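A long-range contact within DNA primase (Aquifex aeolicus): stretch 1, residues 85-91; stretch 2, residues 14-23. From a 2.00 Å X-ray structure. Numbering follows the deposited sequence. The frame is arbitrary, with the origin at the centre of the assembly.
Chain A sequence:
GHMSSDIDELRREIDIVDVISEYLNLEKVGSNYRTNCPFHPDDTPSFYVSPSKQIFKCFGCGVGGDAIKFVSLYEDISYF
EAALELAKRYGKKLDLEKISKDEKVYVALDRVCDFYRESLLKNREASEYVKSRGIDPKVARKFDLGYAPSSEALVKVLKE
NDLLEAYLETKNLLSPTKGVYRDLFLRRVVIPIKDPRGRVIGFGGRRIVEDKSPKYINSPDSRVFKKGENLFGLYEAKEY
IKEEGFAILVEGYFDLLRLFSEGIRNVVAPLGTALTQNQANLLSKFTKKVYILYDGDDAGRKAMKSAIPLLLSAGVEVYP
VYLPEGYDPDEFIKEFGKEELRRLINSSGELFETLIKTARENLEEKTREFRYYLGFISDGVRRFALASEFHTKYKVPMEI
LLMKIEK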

ATOM      1  N   GLU A  85     -18.251 -21.738  14.407  1.00 23.12           N
ATOM      2  CA  GLU A  85     -18.040 -23.133  14.064  1.00 24.99           C
ATOM      3  C   GLU A  85     -16.634 -23.594  14.478  1.00 24.40           C
ATOM      4  O   GLU A  85     -16.481 -24.697  15.035  1.00 23.66           O
ATOM      5  CB  GLU A  85     -18.285 -23.360  12.569  1.00 25.80           C
ATOM      6  CG  GLU A  85     -18.142 -24.808  12.121  1.00 33.33           C
ATOM      7  CD  GLU A  85     -19.206 -25.732  12.705  1.00 40.56           C
ATOM      8  OE1 GLU A  85     -20.239 -25.230  13.245  1.00 42.11           O
ATOM      9  OE2 GLU A  85     -19.005 -26.975  12.617  1.00 43.29           O
ATOM     10  N   LEU A  86     -15.624 -22.743  14.241  1.00 23.24           N
ATOM     11  CA  LEU A  86     -14.249 -23.056  14.647  1.00 22.92           C
ATOM     12  C   LEU A  86     -14.055 -23.029  16.171  1.00 22.87           C
ATOM     13  O   LEU A  86     -13.281 -23.816  16.720  1.00 23.10           O
ATOM     14  CB  LEU A  86     -13.232 -22.121  13.970  1.00 22.39           C
ATOM     15  CG  LEU A  86     -13.014 -22.419  12.491  1.00 23.25           C
ATOM     16  CD1 LEU A  86     -11.995 -21.492  11.878  1.00 21.54           C
ATOM     17  CD2 LEU A  86     -12.659 -23.909  12.242  1.00 22.76           C
ATOM     18  N   ALA A  87     -14.733 -22.107  16.842  1.00 22.77           N
ATOM     19  CA  ALA A  87     -14.638 -22.014  18.298  1.00 23.60           C
ATOM     20  C   ALA A  87     -15.116 -23.309  18.961  1.00 23.75           C
ATOM     21  O   ALA A  87     -14.482 -23.786  19.891  1.00 23.63           O
ATOM     22  CB  ALA A  87     -15.401 -20.776  18.842  1.00 22.30           C
ATOM     23  N   LYS A  88     -16.197 -23.892  18.437  1.00 24.95           N
ATOM     24  CA  LYS A  88     -16.676 -25.191  18.908  1.00 26.22           C
ATOM     25  C   LYS A  88     -15.629 -26.292  18.691  1.00 26.50           C
ATOM     26  O   LYS A  88     -15.334 -27.056  19.604  1.00 24.99           O
ATOM     27  CB  LYS A  88     -18.015 -25.564  18.246  1.00 26.55           C
ATOM     28  CG  LYS A  88     -19.167 -24.625  18.621  1.00 29.27           C
ATOM     29  CD  LYS A  88     -20.517 -25.128  18.091  1.00 32.56           C
ATOM     30  CE  LYS A  88     -21.281 -24.021  17.365  1.00 36.08           C
ATOM     31  NZ  LYS A  88     -22.444 -24.523  16.549  1.00 35.49           N
ATOM     32  N   ARG A  89     -15.047 -26.341  17.491  1.00 27.36           N
ATOM     33  CA  ARG A  89     -13.988 -27.317  17.182  1.00 27.75           C
ATOM     34  C   ARG A  89     -12.758 -27.186  18.095  1.00 28.16           C
ATOM     35  O   ARG A  89     -12.058 -28.167  18.350  1.00 28.17           O
ATOM     36  CB  ARG A  89     -13.540 -27.175  15.725  1.00 28.26           C
ATOM     37  CG  ARG A  89     -14.533 -27.716  14.709  1.00 30.71           C
ATOM     38  CD  ARG A  89     -14.854 -29.207  14.889  1.00 36.35           C
ATOM     39  NE  ARG A  89     -13.716 -30.110  14.647  1.00 39.49           N
ATOM     40  CZ  ARG A  89     -13.125 -30.299  13.463  1.00 39.77           C
ATOM     41  NH1 ARG A  89     -13.529 -29.618  12.393  1.00 39.04           N
ATOM     42  NH2 ARG A  89     -12.125 -31.165  13.352  1.00 37.65           N
ATOM     43  N   TYR A  90     -12.496 -25.975  18.579  1.00 27.37           N
ATOM     44  CA  TYR A  90     -11.279 -25.724  19.336  1.00 27.61           C
ATOM     45  C   TYR A  90     -11.542 -25.647  20.842  1.00 27.11           C
ATOM     46  O   TYR A  90     -10.606 -25.571  21.625  1.00 27.57           O
ATOM     47  CB  TYR A  90     -10.552 -24.467  18.813  1.00 27.81           C
ATOM     48  CG  TYR A  90      -9.651 -24.742  17.612  1.00 29.04           C
ATOM     49  CD1 TYR A  90      -8.329 -25.193  17.780  1.00 31.44           C
ATOM     50  CD2 TYR A  90     -10.125 -24.572  16.307  1.00 31.27           C
ATOM     51  CE1 TYR A  90      -7.499 -25.466  16.653  1.00 31.60           C
ATOM     52  CE2 TYR A  90      -9.314 -24.844  15.185  1.00 32.07           C
ATOM     53  CZ  TYR A  90      -8.007 -25.279  15.363  1.00 32.27           C
ATOM     54  OH  TYR A  90      -7.244 -25.546  14.245  1.00 32.41           O
ATOM     55  N   GLY A  91     -12.812 -25.690  21.246  1.00 26.45           N
ATOM     56  CA  GLY A  91     -13.156 -25.627  22.663  1.00 27.14           C
ATOM     57  C   GLY A  91     -12.882 -24.249  23.253  1.00 26.70           C
ATOM     58  O   GLY A  91     -12.461 -24.107  24.402  1.00 25.63           O
TER
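Stretch 2, residues 14-23: IDIVDVISEY

Stretch 2 enters as loop and turns helical at Ile 16, and this helix lies across helix 85-90 rather than along it: their N-to-C directions differ by 105°, and the axes come no closer than 12.8 Å. The two backbones do not touch, and every direct contact involves a side chain of stretch 1; even the nearest CA pair, Ile 14 CA and Tyr 90 CA, is 7.7 Å apart. The two stretches together bury 348 Å².

Ile 14, with extended phi/psi of -75/142, directs its CA-to-CB bond sideways, yet its m,t side chain meets two residues. Its CD1 lies 3.9 Å from Leu 86 CD1, and its CG1 lies 3.8 Å from Tyr 90 CE2. CG1 stands 4.1 Å from the centroid of the Tyr 90 ring and 26° off the ring normal, which places it over the face as a CH-pi contact.

Asp 15 caps the helix: its OD1 accepts from Val 17 N at 3.2 Å. A water links this N-terminal turn to Tyr 90, lying 2.6 Å from Tyr 90 OH, donating to Asp 18 OD2 at 2.6 Å and accepting a weak bond from Asp 15 N at 3.3 Å. Ile 16 points away. Asp 18 points toward stretch 1, its CB 3.9 Å from Tyr 90 OH.

One residue on, Val 19 also points toward stretch 1. Its CG1 is 3.8 Å from Tyr 90 OH, and its CG2 is 4.4 Å from Leu 86 CD2, a looser apolar contact; its chi1 of 5° is between wells.

Glu 22, also directed toward stretch 1, forms a salt bridge with Arg 89. Two hydrogen bonds support it, from Arg 89 NH1 to Glu 22 OE1 at 2.6 Å (145°) and from Arg 89 NH2 to Glu 22 OE2 at 2.7 Å (162°), so the carboxylate meets the guanidinium at its edge through both oxygens.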

ATOM      1  N   ILE A  14      -5.990 -20.924  16.662  1.00 22.89           N
ATOM      2  CA  ILE A  14      -6.118 -21.660  15.392  1.00 24.64           C
ATOM      3  C   ILE A  14      -4.784 -21.720  14.657  1.00 24.54           C
ATOM      4  O   ILE A  14      -4.015 -20.763  14.686  1.00 24.98           O
ATOM      5  CB  ILE A  14      -7.159 -21.002  14.455  1.00 24.52           C
ATOM      6  CG1 ILE A  14      -8.569 -21.156  15.017  1.00 25.84           C
ATOM      7  CG2 ILE A  14      -7.105 -21.648  13.102  1.00 25.86           C
ATOM      8  CD1 ILE A  14      -9.508 -20.066  14.520  1.00 28.49           C
ATOM      9  N   ASP A  15      -4.507 -22.855  14.020  1.00 25.29           N
ATOM     10  CA  ASP A  15      -3.413 -22.948  13.061  1.00 24.58           C
ATOM     11  C   ASP A  15      -4.063 -23.176  11.714  1.00 23.12           C
ATOM     12  O   ASP A  15      -4.732 -24.188  11.507  1.00 22.86           O
ATOM     13  CB  ASP A  15      -2.466 -24.122  13.403  1.00 26.09           C
ATOM     14  CG  ASP A  15      -1.205 -24.156  12.522  1.00 29.71           C
ATOM     15  OD1 ASP A  15      -1.165 -23.502  11.438  1.00 34.26           O
ATOM     16  OD2 ASP A  15      -0.185 -24.807  12.838  1.00 34.68           O
ATOM     17  N   ILE A  16      -3.889 -22.222  10.800  1.00 21.55           N
ATOM     18  CA  ILE A  16      -4.562 -22.275   9.507  1.00 20.89           C
ATOM     19  C   ILE A  16      -4.277 -23.561   8.730  1.00 20.84           C
ATOM     20  O   ILE A  16      -5.130 -24.042   7.995  1.00 20.64           O
ATOM     21  CB  ILE A  16      -4.201 -21.042   8.669  1.00 20.70           C
ATOM     22  CG1 ILE A  16      -5.115 -20.939   7.445  1.00 19.69           C
ATOM     23  CG2 ILE A  16      -2.697 -21.041   8.307  1.00 18.20           C
ATOM     24  CD1 ILE A  16      -5.050 -19.534   6.768  1.00 21.69           C
ATOM     25  N   VAL A  17      -3.076 -24.116   8.911  1.00 20.68           N
ATOM     26  CA  VAL A  17      -2.692 -25.363   8.263  1.00 21.98           C
ATOM     27  C   VAL A  17      -3.623 -26.503   8.693  1.00 21.89           C
ATOM     28  O   VAL A  17      -4.165 -27.226   7.852  1.00 22.29           O
ATOM     29  CB  VAL A  17      -1.193 -25.703   8.530  1.00 22.41           C
ATOM     30  CG1 VAL A  17      -0.831 -27.092   8.009  1.00 24.75           C
ATOM     31  CG2 VAL A  17      -0.297 -24.675   7.878  1.00 22.69           C
ATOM     32  N   ASP A  18      -3.835 -26.654   9.994  1.00 22.20           N
ATOM     33  CA  ASP A  18      -4.792 -27.665  10.474  1.00 22.63           C
ATOM     34  C   ASP A  18      -6.211 -27.437   9.921  1.00 22.24           C
ATOM     35  O   ASP A  18      -6.873 -28.397   9.499  1.00 22.67           O
ATOM     36  CB  ASP A  18      -4.847 -27.726  12.011  1.00 22.60           C
ATOM     37  CG  ASP A  18      -3.513 -28.118  12.639  1.00 24.50           C
ATOM     38  OD1 ASP A  18      -2.768 -28.931  12.048  1.00 25.19           O
ATOM     39  OD2 ASP A  18      -3.129 -27.660  13.735  1.00 26.50           O
ATOM     40  N   VAL A  19      -6.698 -26.195   9.917  1.00 22.41           N
ATOM     41  CA  VAL A  19      -8.085 -26.020   9.433  1.00 22.44           C
ATOM     42  C   VAL A  19      -8.293 -26.255   7.952  1.00 22.35           C
ATOM     43  O   VAL A  19      -9.250 -26.934   7.582  1.00 22.34           O
ATOM     44  CB  VAL A  19      -8.923 -24.801  10.027  1.00 23.38           C
ATOM     45  CG1 VAL A  19      -8.136 -23.906  10.925  1.00 23.04           C
ATOM     46  CG2 VAL A  19      -9.710 -24.027   8.950  1.00 22.28           C
ATOM     47  N   ILE A  20      -7.391 -25.756   7.105  1.00 21.42           N
ATOM     48  CA  ILE A  20      -7.562 -25.941   5.675  1.00 21.44           C
ATOM     49  C   ILE A  20      -7.307 -27.406   5.246  1.00 21.96           C
ATOM     50  O   ILE A  20      -7.929 -27.908   4.292  1.00 21.78           O
ATOM     51  CB  ILE A  20      -6.703 -24.910   4.885  1.00 21.17           C
ATOM     52  CG1 ILE A  20      -7.110 -23.472   5.304  1.00 20.80           C
ATOM     53  CG2 ILE A  20      -6.851 -25.123   3.374  1.00 21.66           C
ATOM     54  CD1 ILE A  20      -6.684 -22.326   4.340  1.00 20.66           C
ATOM     55  N   SER A  21      -6.417 -28.090   5.957  1.00 22.09           N
ATOM     56  CA  SER A  21      -6.115 -29.495   5.652  1.00 24.54           C
ATOM     57  C   SER A  21      -7.318 -30.436   5.842  1.00 25.32           C
ATOM     58  O   SER A  21      -7.394 -31.477   5.200  1.00 25.93           O
ATOM     59  CB  SER A  21      -4.921 -29.991   6.480  1.00 24.97           C
ATOM     60  OG  SER A  21      -4.482 -31.262   6.009  1.00 28.72           O
ATOM     61  N   GLU A  22      -8.247 -30.069   6.722  1.00 26.06           N
ATOM     62  CA  GLU A  22      -9.517 -30.781   6.854  1.00 27.30           C
ATOM     63  C   GLU A  22     -10.307 -30.787   5.531  1.00 27.19           C
ATOM     64  O   GLU A  22     -10.991 -31.762   5.211  1.00 27.41           O
ATOM     65  CB  GLU A  22     -10.367 -30.135   7.954  1.00 27.96           C
ATOM     66  CG  GLU A  22      -9.699 -30.115   9.332  1.00 30.09           C
ATOM     67  CD  GLU A  22     -10.671 -30.401  10.466  1.00 34.64           C
ATOM     68  OE1 GLU A  22     -11.637 -29.634  10.656  1.00 34.62           O
ATOM     69  OE2 GLU A  22     -10.462 -31.388  11.189  1.00 36.97           O
ATOM     70  N   TYR A  23     -10.192 -29.699   4.770  1.00 26.20           N
ATOM     71  CA  TYR A  23     -10.993 -29.495   3.559  1.00 25.50           C
ATOM     72  C   TYR A  23     -10.227 -29.874   2.311  1.00 25.00           C
ATOM     73  O   TYR A  23     -10.774 -30.520   1.411  1.00 25.41           O
ATOM     74  CB  TYR A  23     -11.377 -28.033   3.423  1.00 25.64           C
ATOM     75  CG  TYR A  23     -12.353 -27.541   4.438  1.00 25.18           C
ATOM     76  CD1 TYR A  23     -13.728 -27.677   4.230  1.00 24.83           C
ATOM     77  CD2 TYR A  23     -11.916 -26.905   5.593  1.00 21.68           C
ATOM     78  CE1 TYR A  23     -14.630 -27.198   5.151  1.00 24.97           C
ATOM     79  CE2 TYR A  23     -12.814 -26.467   6.544  1.00 23.82           C
ATOM     80  CZ  TYR A  23     -14.164 -26.588   6.302  1.00 23.52           C
ATOM     81  OH  TYR A  23     -15.050 -26.131   7.221  1.00 28.89           O
TER
HETATM   82  O   HOH W   1      -4.786 -26.043  14.860  1.00 42.64           O